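Cytosine deaminase (Klebsiella pneumoniae, PDB 4R85) catalyses the hydrolytic deamination of cytosine and 5-methylcytosine, probably through the iron(II) ion held in its amidohydrolase barrel. Local coordinates at residues V348-A353 against D360-A365; V118-T121 against A127-A130; V208-I213 against E222-E227. One frame throughout, in Å; residues are numbered along the deposited sequence.

Interaction 1: residues V348-A353 against D360-A365; sequences VTDNSA and DNYGLA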
loop_
_atom_site.group_PDB
_atom_site.type_symbol
_atom_site.label_atom_id
_atom_site.label_comp_id
_atom_site.label_asym_id
_atom_site.label_seq_id
_atom_site.Cartn_x
_atom_site.Cartn_y
_atom_site.Cartn_z
ATOM N N VAL A 348 6.223 -8.973 10.496
ATOM C CA VAL A 348 5.115 -8.457 11.298
ATOM C C VAL A 348 4.668 -9.440 12.375
ATOM O O VAL A 348 3.646 -9.229 13.028
ATOM C CB VAL A 348 3.925 -8.066 10.430
ATOM C CG1 VAL A 348 4.333 -6.939 9.468
ATOM C CG2 VAL A 348 3.410 -9.276 9.674
ATOM N N THR A 349 5.430 -10.516 12.547
ATOM C CA THR A 349 5.196 -11.458 13.635
ATOM C C THR A 349 6.493 -11.758 14.404
ATOM O O THR A 349 6.845 -11.043 15.349
ATOM C CB THR A 349 4.516 -12.796 13.148
ATOM O OG1 THR A 349 5.332 -13.437 12.157
ATOM C CG2 THR A 349 3.113 -12.528 12.585
ATOM N N ASP A 350 7.192 -12.815 13.998
ATOM C CA ASP A 350 8.406 -13.275 14.681
ATOM C C ASP A 350 9.449 -12.198 14.954
ATOM O O ASP A 350 9.964 -12.105 16.070
ATOM C CB ASP A 350 9.088 -14.408 13.894
ATOM C CG ASP A 350 8.198 -15.627 13.716
ATOM O OD1 ASP A 350 7.147 -15.724 14.390
ATOM O OD2 ASP A 350 8.566 -16.502 12.903
ATOM N N ASN A 351 9.788 -11.404 13.937
ATOM C CA ASN A 351 10.870 -10.439 14.090
ATOM C C ASN A 351 10.454 -9.329 15.049
ATOM O O ASN A 351 11.255 -8.830 15.838
ATOM C CB ASN A 351 11.239 -9.828 12.743
ATOM C CG ASN A 351 11.878 -10.829 11.803
ATOM O OD1 ASN A 351 11.901 -12.031 12.073
ATOM N ND2 ASN A 351 12.413 -10.332 10.691
ATOM N N SER A 352 9.192 -8.935 14.953
ATOM C CA SER A 352 8.633 -7.926 15.846
ATOM C C SER A 352 8.582 -8.422 17.297
ATOM O O SER A 352 8.878 -7.669 18.234
ATOM C CB SER A 352 7.242 -7.531 15.358
ATOM O OG SER A 352 7.303 -7.043 14.033
ATOM N N ALA A 353 8.212 -9.683 17.489
ATOM C CA ALA A 353 8.219 -10.262 18.832
ATOM C C ALA A 353 9.628 -10.268 19.428
ATOM O O ALA A 353 9.803 -10.093 20.628
ATOM C CB ALA A 353 7.632 -11.669 18.827
ATOM N N ASP A 360 9.541 -16.591 25.285
ATOM C CA ASP A 360 8.628 -17.730 25.352
ATOM C C ASP A 360 7.166 -17.356 25.553
ATOM O O ASP A 360 6.310 -18.229 25.623
ATOM C CB ASP A 360 9.080 -18.727 26.422
ATOM C CG ASP A 360 10.241 -19.580 25.956
ATOM O OD1 ASP A 360 10.573 -19.509 24.751
ATOM O OD2 ASP A 360 10.813 -20.320 26.783
ATOM N N ASN A 361 6.872 -16.062 25.634
ATOM C CA ASN A 361 5.483 -15.623 25.709
ATOM C C ASN A 361 4.866 -15.424 24.320
ATOM O O ASN A 361 3.738 -14.953 24.194
ATOM C CB ASN A 361 5.360 -14.354 26.553
ATOM C CG ASN A 361 5.623 -14.611 28.028
ATOM O OD1 ASN A 361 5.242 -15.650 28.564
ATOM N ND2 ASN A 361 6.283 -13.669 28.685
ATOM N N TYR A 362 5.610 -15.809 23.288
ATOM C CA TYR A 362 5.173 -15.625 21.907
ATOM C C TYR A 362 5.581 -16.835 21.070
ATOM O O TYR A 362 6.658 -17.391 21.263
ATOM C CB TYR A 362 5.792 -14.354 21.324
ATOM C CG TYR A 362 5.271 -13.996 19.942
ATOM C CD1 TYR A 362 5.843 -14.544 18.793
ATOM C CD2 TYR A 362 4.209 -13.118 19.790
ATOM C CE1 TYR A 362 5.367 -14.218 17.529
ATOM C CE2 TYR A 362 3.726 -12.788 18.533
ATOM C CZ TYR A 362 4.310 -13.338 17.414
ATOM O OH TYR A 362 3.833 -13.019 16.171
ATOM N N GLY A 363 4.715 -17.243 20.143
ATOM C CA GLY A 363 5.049 -18.306 19.210
ATOM C C GLY A 363 4.211 -19.559 19.364
ATOM O O GLY A 363 3.799 -19.914 20.469
ATOM N N LEU A 364 3.957 -20.245 18.252
ATOM C CA LEU A 364 3.180 -21.480 18.294
ATOM C C LEU A 364 4.062 -22.669 18.630
ATOM O O LEU A 364 4.535 -23.376 17.741
ATOM C CB LEU A 364 2.444 -21.721 16.975
ATOM C CG LEU A 364 1.526 -20.581 16.532
ATOM C CD1 LEU A 364 0.629 -21.027 15.397
ATOM C CD2 LEU A 364 0.694 -20.067 17.703
ATOM N N ALA A 365 4.273 -22.878 19.925
ATOM C CA ALA A 365 5.030 -24.013 20.432
ATOM C C ALA A 365 4.302 -24.525 21.655
ATOM O O ALA A 365 3.682 -23.751 22.388
ATOM C CB ALA A 365 6.435 -23.582 20.808
#
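The start of helix 350-355 and the chain that follows it approach each other at Ala353 and Tyr362, whose CA atoms are 6.9 Å apart; no hydrogen bond runs between the two segments. Ala353 lays its methyl over one face of the Tyr362 ring, shifted toward the rim. Its CB is 3.4 Å from CD1 of Tyr362 and sits 16° off the ring normal, a CH-pi contact. With CG anti to the backbone N (chi1 -173°), the tyrosine extends across the first helical turn to Thr349, where its OH comes 3.1 Å from Thr349 CB, the two side chains meeting nearly at right angles. In the amidohydrolase barrel this helix comes after the eight parallel strands, and the 360-365 chain leads on to strand 372-375, which pairs antiparallel with the first barrel strand, 47-57. Strand 47-57 also accepts a hydrogen bond from the Tyr362 hydroxyl, through Pro51 O, while Thr349 OG1 is bonded to Leu345 O; both buried hydroxyls are thus satisfied outside the contact. Asp350 comes to the ring from its edge: OD1 lies in the ring plane, 3.9 Å from Tyr362 CE1, and the carboxylate stands almost perpendicular to the ring, at 86°.

Interaction 2: residues V118-T121 against A127-A130; sequences VDVT and ALQA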
loop_
_atom_site.group_PDB
_atom_site.type_symbol
_atom_site.label_atom_id
_atom_site.label_comp_id
_atom_site.label_asym_id
_atom_site.label_seq_id
_atom_site.Cartn_x
_atom_site.Cartn_y
_atom_site.Cartn_z
ATOM N N VAL A 118 5.280 7.313 24.107
ATOM C CA VAL A 118 4.503 8.382 24.723
ATOM C C VAL A 118 5.409 9.579 24.945
ATOM O O VAL A 118 6.471 9.441 25.537
ATOM C CB VAL A 118 3.939 7.969 26.096
ATOM C CG1 VAL A 118 3.036 9.086 26.660
ATOM C CG2 VAL A 118 3.187 6.670 25.982
ATOM N N ASP A 119 4.986 10.753 24.481
ATOM C CA ASP A 119 5.791 11.963 24.607
ATOM C C ASP A 119 5.906 12.366 26.082
ATOM O O ASP A 119 4.902 12.644 26.736
ATOM C CB ASP A 119 5.168 13.082 23.759
ATOM C CG ASP A 119 5.950 14.384 23.804
ATOM O OD1 ASP A 119 5.433 15.380 23.246
ATOM O OD2 ASP A 119 7.064 14.432 24.374
ATOM N N VAL A 120 7.132 12.374 26.605
ATOM C CA VAL A 120 7.353 12.748 28.005
ATOM C C VAL A 120 7.969 14.146 28.126
ATOM O O VAL A 120 8.275 14.600 29.223
ATOM C CB VAL A 120 8.211 11.712 28.772
ATOM C CG1 VAL A 120 7.522 10.345 28.778
ATOM C CG2 VAL A 120 9.606 11.600 28.169
ATOM N N THR A 121 8.150 14.829 26.999
ATOM C CA THR A 121 8.461 16.255 27.055
ATOM C C THR A 121 7.142 17.008 27.221
ATOM O O THR A 121 6.712 17.789 26.367
ATOM C CB THR A 121 9.288 16.754 25.853
ATOM O OG1 THR A 121 8.679 16.326 24.629
ATOM C CG2 THR A 121 10.726 16.206 25.932
ATOM N N ALA A 127 -0.520 12.085 29.344
ATOM C CA ALA A 127 -0.712 10.941 28.458
ATOM C C ALA A 127 -0.048 9.689 29.030
ATOM O O ALA A 127 -0.574 8.582 28.901
ATOM C CB ALA A 127 -0.159 11.232 27.068
ATOM N N LEU A 128 1.129 9.858 29.625
ATOM C CA LEU A 128 1.827 8.710 30.206
ATOM C C LEU A 128 0.970 8.097 31.310
ATOM O O LEU A 128 0.793 6.883 31.375
ATOM C CB LEU A 128 3.188 9.130 30.757
ATOM C CG LEU A 128 3.986 8.012 31.430
ATOM C CD1 LEU A 128 4.293 6.888 30.437
ATOM C CD2 LEU A 128 5.261 8.582 32.003
ATOM N N GLN A 129 0.427 8.952 32.169
ATOM C CA GLN A 129 -0.459 8.503 33.237
ATOM C C GLN A 129 -1.626 7.715 32.667
ATOM O O GLN A 129 -1.951 6.628 33.152
ATOM C CB GLN A 129 -0.975 9.700 34.037
ATOM C CG GLN A 129 0.105 10.388 34.851
ATOM C CD GLN A 129 -0.374 11.671 35.513
ATOM O OE1 GLN A 129 -1.555 11.810 35.855
ATOM N NE2 GLN A 129 0.544 12.619 35.692
ATOM N N ALA A 130 -2.248 8.258 31.626
ATOM C CA ALA A 130 -3.403 7.595 31.024
ATOM C C ALA A 130 -3.011 6.237 30.430
ATOM O O ALA A 130 -3.723 5.249 30.601
ATOM C CB ALA A 130 -4.041 8.483 29.958
HETATM O O HOH W 1 2.929 12.320 28.998
#
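The end of strand 111-119 and the beginning of helix 126-137 are nearest at Val118 and Leu128, with CA atoms 6.1 Å apart. Val118 points at the helix, and its first torsion, chi1 -176°, swings CG1 away from its own amide to make this the branch that touches. This methyl lies 3.9 Å from Ala127 CB and 3.6 Å from Leu128 N, so it rests against the backbone between two successive residues as well as against their side chains. Farther along, Val120 CG1 meets Leu128 CD2 at a looser 4.3 Å. The segments belong to a beta-alpha-beta unit of the barrel, completed by strand 143-149, whose Ile146 also touches Val118 and Leu128; Ala167 of helix 160-170 packs on Val120 and Leu128 as well. A water bridges the backbones, donating to Asp119 O at 3.0 Å and accepting from Leu128 N in the first turn of the helix. At the strand end, Asp119 OD2 closes an Asx turn by accepting from Thr121 N at 2.9 Å, 40° out of the carboxylate plane; the syn lone pair of Asp119 OD2 takes the hydroxyl of Thr121. Asp119 OD1 forms a salt bridge with Lys87 and accepts a hydrogen bond from Trp83. The chemistry divides accordingly: apolar methyls join strand to helix, one water supplies a partner to an amide of the first helical turn, and the buried carboxylate, bonded at both oxygens, is probably kept ionised by Lys87 and its other donors.

Interaction 3: residues V208-I213 against E222-E227; sequences VHCDEI and EVLAEE. With FE2 (Fe (II) ion), chain H; 17E (5-methylcytosine), chain G.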
loop_
_atom_site.group_PDB
_atom_site.type_symbol
_atom_site.label_atom_id
_atom_site.label_comp_id
_atom_site.label_asym_id
_atom_site.label_seq_id
_atom_site.Cartn_x
_atom_site.Cartn_y
_atom_site.Cartn_z
ATOM N N VAL A 208 14.802 3.760 20.372
ATOM C CA VAL A 208 15.145 5.145 20.079
ATOM C C VAL A 208 14.729 5.546 18.664
ATOM O O VAL A 208 14.962 4.798 17.709
ATOM C CB VAL A 208 16.673 5.352 20.235
ATOM C CG1 VAL A 208 17.100 6.710 19.705
ATOM C CG2 VAL A 208 17.090 5.185 21.695
ATOM N N HIS A 209 14.115 6.725 18.541
ATOM C CA HIS A 209 13.879 7.364 17.240
ATOM C C HIS A 209 15.229 7.854 16.759
ATOM O O HIS A 209 15.726 8.881 17.199
ATOM C CB HIS A 209 12.919 8.548 17.380
ATOM C CG HIS A 209 11.480 8.147 17.417
ATOM N ND1 HIS A 209 10.944 7.395 18.439
ATOM C CD2 HIS A 209 10.468 8.384 16.551
ATOM C CE1 HIS A 209 9.662 7.184 18.204
ATOM N NE2 HIS A 209 9.349 7.777 17.064
ATOM N N CYS A 210 15.848 7.106 15.869
ATOM C CA CYS A 210 17.285 7.251 15.760
ATOM C C CYS A 210 17.781 8.309 14.770
ATOM O O CYS A 210 18.430 9.273 15.157
ATOM C CB CYS A 210 17.929 5.889 15.519
ATOM S SG CYS A 210 19.649 5.982 15.857
ATOM N N ASP A 211 17.495 8.130 13.498
ATOM C CA ASP A 211 17.935 9.107 12.511
ATOM C C ASP A 211 16.797 9.328 11.518
ATOM O O ASP A 211 16.903 8.971 10.339
ATOM C CB ASP A 211 19.209 8.609 11.797
ATOM C CG ASP A 211 20.442 8.592 12.717
ATOM O OD1 ASP A 211 20.952 7.491 13.029
ATOM O OD2 ASP A 211 20.916 9.685 13.120
ATOM N N GLU A 212 15.697 9.904 12.002
ATOM C CA GLU A 212 14.488 10.031 11.192
ATOM C C GLU A 212 14.567 11.300 10.361
ATOM O O GLU A 212 13.805 12.250 10.558
ATOM C CB GLU A 212 13.221 10.007 12.063
ATOM C CG GLU A 212 11.933 9.822 11.229
ATOM C CD GLU A 212 10.643 9.828 12.041
ATOM O OE1 GLU A 212 9.578 9.553 11.440
ATOM O OE2 GLU A 212 10.677 10.109 13.260
ATOM N N ILE A 213 15.523 11.328 9.444
ATOM C CA ILE A 213 15.817 12.534 8.683
ATOM C C ILE A 213 16.606 12.089 7.465
ATOM O O ILE A 213 17.219 11.024 7.493
ATOM C CB ILE A 213 16.613 13.548 9.548
ATOM C CG1 ILE A 213 16.723 14.913 8.861
ATOM C CG2 ILE A 213 17.983 12.999 9.918
ATOM C CD1 ILE A 213 17.339 15.989 9.767
ATOM N N GLU A 222 25.339 4.802 14.940
ATOM C CA GLU A 222 26.631 4.232 15.359
ATOM C C GLU A 222 26.873 4.407 16.858
ATOM O O GLU A 222 27.453 3.541 17.499
ATOM C CB GLU A 222 27.810 4.804 14.560
ATOM C CG GLU A 222 28.123 6.288 14.849
ATOM C CD GLU A 222 29.316 6.823 14.056
ATOM O OE1 GLU A 222 30.015 7.738 14.562
ATOM O OE2 GLU A 222 29.538 6.349 12.918
ATOM N N VAL A 223 26.431 5.532 17.417
ATOM C CA VAL A 223 26.628 5.778 18.843
ATOM C C VAL A 223 25.772 4.820 19.662
ATOM O O VAL A 223 26.229 4.242 20.643
ATOM C CB VAL A 223 26.274 7.234 19.228
ATOM C CG1 VAL A 223 26.554 7.470 20.713
ATOM C CG2 VAL A 223 27.070 8.195 18.376
ATOM N N LEU A 224 24.526 4.651 19.240
ATOM C CA LEU A 224 23.604 3.763 19.927
ATOM C C LEU A 224 24.077 2.303 19.865
ATOM O O LEU A 224 24.089 1.595 20.882
ATOM C CB LEU A 224 22.207 3.898 19.307
ATOM C CG LEU A 224 21.121 2.965 19.855
ATOM C CD1 LEU A 224 20.836 3.285 21.311
ATOM C CD2 LEU A 224 19.842 3.051 19.030
ATOM N N ALA A 225 24.462 1.859 18.678
ATOM C CA ALA A 225 24.888 0.467 18.496
ATOM C C ALA A 225 26.164 0.196 19.287
ATOM O O ALA A 225 26.311 -0.869 19.898
ATOM C CB ALA A 225 25.085 0.148 17.007
ATOM N N GLU A 226 27.085 1.158 19.297
ATOM C CA GLU A 226 28.312 0.950 20.069
ATOM C C GLU A 226 28.056 0.883 21.580
ATOM O O GLU A 226 28.639 0.052 22.271
ATOM C CB GLU A 226 29.395 1.980 19.712
ATOM C CG GLU A 226 30.682 1.913 20.567
ATOM C CD GLU A 226 31.505 0.623 20.402
ATOM O OE1 GLU A 226 31.113 -0.287 19.642
ATOM O OE2 GLU A 226 32.571 0.528 21.046
ATOM N N GLU A 227 27.184 1.747 22.098
ATOM C CA GLU A 227 26.851 1.671 23.515
ATOM C C GLU A 227 26.205 0.332 23.840
ATOM O O GLU A 227 26.509 -0.282 24.860
ATOM C CB GLU A 227 25.924 2.827 23.911
ATOM C CG GLU A 227 26.660 4.169 23.935
ATOM C CD GLU A 227 27.941 4.087 24.765
ATOM O OE1 GLU A 227 29.025 4.445 24.242
ATOM O OE2 GLU A 227 27.866 3.651 25.939
HETATM FE FE FE2 H . 7.692 6.892 15.650
HETATM N N1 17E G . 7.283 11.948 16.399
HETATM C C2 17E G . 8.412 11.695 15.736
HETATM O O2 17E G . 9.574 12.311 16.126
HETATM N N3 17E G . 8.443 10.849 14.701
HETATM C C4 17E G . 7.321 10.232 14.295
HETATM N N4 17E G . 7.366 9.332 13.187
HETATM C C5 17E G . 6.115 10.464 14.959
HETATM C C6 17E G . 6.132 11.348 16.034
HETATM C CM5 17E G . 4.858 9.782 14.522
#
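Val208 and Cys210 meet Leu224 in a small, buried apolar contact on the outer side of the barrel, where strand 205-209 is covered by helix 220-231 of its own beta-alpha-beta unit. One methyl does the work: Leu224 CD2 lies 4.1 Å from Val208 CB and 4.3 Å from Cys210 SG, and no hydrogen bond crosses between the segments. Met196 of helix 185-202 also touches Leu224. His209, between the two contact residues, places its ring at the metal site and binds the iron(II) ion through NE2 at 2.4 Å; His56, His58, His241 and Asp308 complete the site. Phe149 stacks on the His209 ring. From the loop after the strand, the extended side chain of Glu212 reaches 5-methylcytosine: the ligand N4 donates to OE1 at 2.8 Å (154°), and OE2 of Glu212 is 2.8 Å from N3. Asp211 turns the other way, accepting from the backbone N of Phe220 and Leu221 at the start of the helix. The strand end and the loop after it thus face two ways: Val208 and Cys210 give apolar surface to the helix, while His209 and Glu212 turn polar groups to the metal and the ligand, with Glu212 OE1 accepting from the amino group.

From the N terminus, interaction 2 comes first and closes the short loop between barrel strand 111-119 and its helix. Interaction 3 repeats that kind of closure farther on, between strand 205-209 and helix 220-231, and interaction 1 comes last, closing the connection from helix 350-355 to the 360-365 chain. The three lie in series, none enclosing or crossing another. Interactions 2 and 3 reach the same sheet, with centres about 22 Å apart and nearest atoms about 7 Å apart, and each fastens a helix to the outside of the barrel. Interaction 1, its centre about 27 Å from that of interaction 2, ties helix 350-355, which follows the eight parallel strands, to the chain leading to strand 372-375.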